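Local coordinates for coelenterazine-binding protein with bound coelenterazine (Renilla muelleri, PDB 2HPS) that binds the luciferin coelenterazine and, when calcium is bound, makes it available for reaction with luciferase and oxygen, at residues Asn165-Gly170 / Ala179-Leu184. Sequence-based numbering, arbitrary orientation. Where two conformers were deposited one is given.
With CTZ (c2-hydroxy-coelenterazine), chain B.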
# COMPACT_ATOMS: atom_id res chain seq x y z
N ASN A 165 3.32 2.38 -8.90
CA ASN A 165 2.66 3.26 -9.87
C ASN A 165 1.52 2.59 -10.60
O ASN A 165 0.47 3.19 -10.83
CB ASN A 165 3.70 3.82 -10.85
CG ASN A 165 4.40 5.03 -10.28
OD1 ASN A 165 3.79 6.10 -10.20
ND2 ASN A 165 5.66 4.88 -9.88
N ASP A 166 1.71 1.33 -10.98
CA ASP A 166 0.67 0.64 -11.72
C ASP A 166 -0.57 0.43 -10.83
O ASP A 166 -1.71 0.65 -11.26
CB ASP A 166 1.30 -0.71 -12.09
CG ASP A 166 0.40 -1.60 -12.89
OD1 ASP A 166 -0.74 -1.19 -13.23
OD2 ASP A 166 0.87 -2.72 -13.19
N PHE A 167 -0.34 0.04 -9.58
CA PHE A 167 -1.45 -0.13 -8.65
C PHE A 167 -2.17 1.20 -8.39
O PHE A 167 -3.39 1.26 -8.47
CB PHE A 167 -0.98 -0.74 -7.34
CG PHE A 167 -2.11 -1.06 -6.40
CD1 PHE A 167 -2.84 -2.24 -6.55
CD2 PHE A 167 -2.47 -0.18 -5.39
CE1 PHE A 167 -3.91 -2.54 -5.71
CE2 PHE A 167 -3.55 -0.48 -4.52
CZ PHE A 167 -4.26 -1.66 -4.67
N LEU A 168 -1.42 2.25 -8.08
CA LEU A 168 -2.03 3.52 -7.68
C LEU A 168 -2.70 4.30 -8.81
O LEU A 168 -3.72 4.96 -8.57
CB LEU A 168 -1.01 4.40 -6.94
CG LEU A 168 -0.59 3.95 -5.53
CD1 LEU A 168 0.45 4.95 -5.02
CD2 LEU A 168 -1.78 3.85 -4.57
N PHE A 169 -2.15 4.24 -10.02
CA PHE A 169 -2.61 5.08 -11.12
C PHE A 169 -3.13 4.35 -12.35
O PHE A 169 -3.71 4.99 -13.25
CB PHE A 169 -1.51 6.06 -11.55
CG PHE A 169 -1.05 6.95 -10.45
CD1 PHE A 169 -1.88 7.93 -9.94
CD2 PHE A 169 0.23 6.79 -9.90
CE1 PHE A 169 -1.45 8.75 -8.91
CE2 PHE A 169 0.65 7.60 -8.86
CZ PHE A 169 -0.19 8.58 -8.36
N GLY A 170 -2.91 3.04 -12.41
CA GLY A 170 -3.30 2.24 -13.57
C GLY A 170 -4.81 2.18 -13.75
O GLY A 170 -5.54 1.98 -12.78
N ALA A 179 -1.79 -8.23 -7.98
CA ALA A 179 -1.07 -9.01 -6.96
C ALA A 179 -0.60 -8.20 -5.75
O ALA A 179 -0.44 -8.76 -4.65
CB ALA A 179 0.12 -9.71 -7.58
N PHE A 180 -0.37 -6.90 -5.95
CA PHE A 180 0.29 -6.03 -4.95
C PHE A 180 -0.38 -6.08 -3.57
O PHE A 180 0.32 -6.16 -2.54
CB PHE A 180 0.35 -4.59 -5.47
CG PHE A 180 1.23 -3.65 -4.65
CD1 PHE A 180 2.41 -4.08 -4.06
CD2 PHE A 180 0.90 -2.28 -4.55
CE1 PHE A 180 3.21 -3.19 -3.32
CE2 PHE A 180 1.70 -1.39 -3.83
CZ PHE A 180 2.86 -1.85 -3.22
N TYR A 181 -1.72 -6.01 -3.57
CA TYR A 181 -2.53 -6.10 -2.37
C TYR A 181 -3.33 -7.41 -2.30
O TYR A 181 -4.40 -7.49 -1.67
CB TYR A 181 -3.45 -4.88 -2.27
CG TYR A 181 -2.77 -3.70 -1.63
CD1 TYR A 181 -2.87 -3.47 -0.26
CD2 TYR A 181 -2.00 -2.81 -2.40
CE1 TYR A 181 -2.25 -2.39 0.33
CE2 TYR A 181 -1.37 -1.71 -1.81
CZ TYR A 181 -1.50 -1.52 -0.44
OH TYR A 181 -0.88 -0.44 0.17
N GLY A 182 -2.79 -8.45 -2.95
CA GLY A 182 -3.46 -9.77 -3.03
C GLY A 182 -4.67 -9.78 -3.94
O GLY A 182 -4.92 -8.84 -4.70
N ASP A 183 -5.44 -10.87 -3.87
CA ASP A 183 -6.56 -11.05 -4.79
C ASP A 183 -7.56 -9.94 -4.55
O ASP A 183 -7.96 -9.67 -3.41
CB ASP A 183 -7.23 -12.42 -4.58
CG ASP A 183 -6.34 -13.59 -4.95
OD1 ASP A 183 -5.37 -13.43 -5.74
OD2 ASP A 183 -6.65 -14.70 -4.47
N LEU A 184 -7.98 -9.28 -5.62
CA LEU A 184 -8.86 -8.13 -5.49
C LEU A 184 -10.21 -8.55 -4.94
O LEU A 184 -10.71 -9.66 -5.24
CB LEU A 184 -9.04 -7.36 -6.81
CG LEU A 184 -7.78 -6.80 -7.51
CD1 LEU A 184 -8.14 -5.92 -8.73
CD2 LEU A 184 -6.88 -6.02 -6.53
N1 CTZ B . 0.26 -3.00 2.51
C2 CTZ B . -0.37 -2.99 3.72
C3 CTZ B . -1.04 -4.30 3.74
N4 CTZ B . -0.77 -4.99 2.64
C5 CTZ B . -1.17 -6.22 2.24
C6 CTZ B . -0.75 -6.68 0.99
N7 CTZ B . 0.05 -5.93 0.20
C8 CTZ B . 0.47 -4.71 0.57
C9 CTZ B . 0.01 -4.20 1.89
C10 CTZ B . -0.38 -1.88 4.73
C11 CTZ B . -1.04 -0.70 4.07
C12 CTZ B . -0.29 0.44 3.77
C13 CTZ B . -0.87 1.54 3.15
C14 CTZ B . -2.23 1.49 2.83
C15 CTZ B . -2.99 0.35 3.11
C16 CTZ B . -2.40 -0.75 3.74
O17 CTZ B . -2.79 2.56 2.21
O18 CTZ B . -1.79 -4.75 4.69
C19 CTZ B . -1.15 -8.04 0.55
C20 CTZ B . -2.40 -8.57 0.87
C21 CTZ B . -2.74 -9.86 0.45
C22 CTZ B . -1.82 -10.62 -0.28
C23 CTZ B . -0.57 -10.11 -0.59
C24 CTZ B . -0.23 -8.82 -0.17
O25 CTZ B . -2.18 -11.88 -0.67
C26 CTZ B . 1.34 -3.82 -0.30
C27 CTZ B . 2.79 -4.19 -0.07
C28 CTZ B . 3.68 -3.30 0.52
C29 CTZ B . 5.01 -3.69 0.70
C30 CTZ B . 5.43 -4.96 0.30
C31 CTZ B . 4.54 -5.84 -0.31
C32 CTZ B . 3.21 -5.45 -0.51
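Phe167, near the end of helix 157-169, packs its ring against Phe180 and Tyr181, and the three side chains form a buried aromatic cluster. With Tyr181 it makes an offset stack: the planes are inclined by 30°, the centroids lie 4.8 Å apart, and Tyr181 CD2 sits over one face of the Phe167 ring, nearer its rim, 3.4 Å from Phe167 CZ. With Phe180 the geometry is offset edge-to-face, at 73°, the edge of Phe180 being directed at the face of Phe167; Phe180 CD2 comes within 3.7 Å of Phe167 CB. CG of Phe167 stands anti to the backbone N (chi1 -174°), which carries the ring away from its helix toward the two aromatic neighbours, where a flat hydrocarbon can serve both. Met16 of helix 6-21 also packs against it.

Phe180 and Tyr181 in turn meet the ligand, with Phe167 as a second-shell residue behind them. The broad ring of Tyr181 can touch Phe167 and the bicyclic core of c2-hydroxy-coelenterazine together, its CE1 3.3 Å from ligand C9. Phe180, lacking a polar tip, suits its buried place with a face over ligand C26. Its carbonyl O approaches ligand N7 to 2.8 Å, and Gly182, whose positive phi suits glycine, leaves room for the hydroxyphenyl ring carrying O25. Were Tyr181 cut back to an alanine, Phe167 would probably lose its stacking partner and the ligand core the ring face that covers it.

Only apolar and aromatic contacts join the two segments, so helix 157-169 backs one pocket wall by shape rather than polar bonds, linked through Phe180 and Tyr181 to the luciferin.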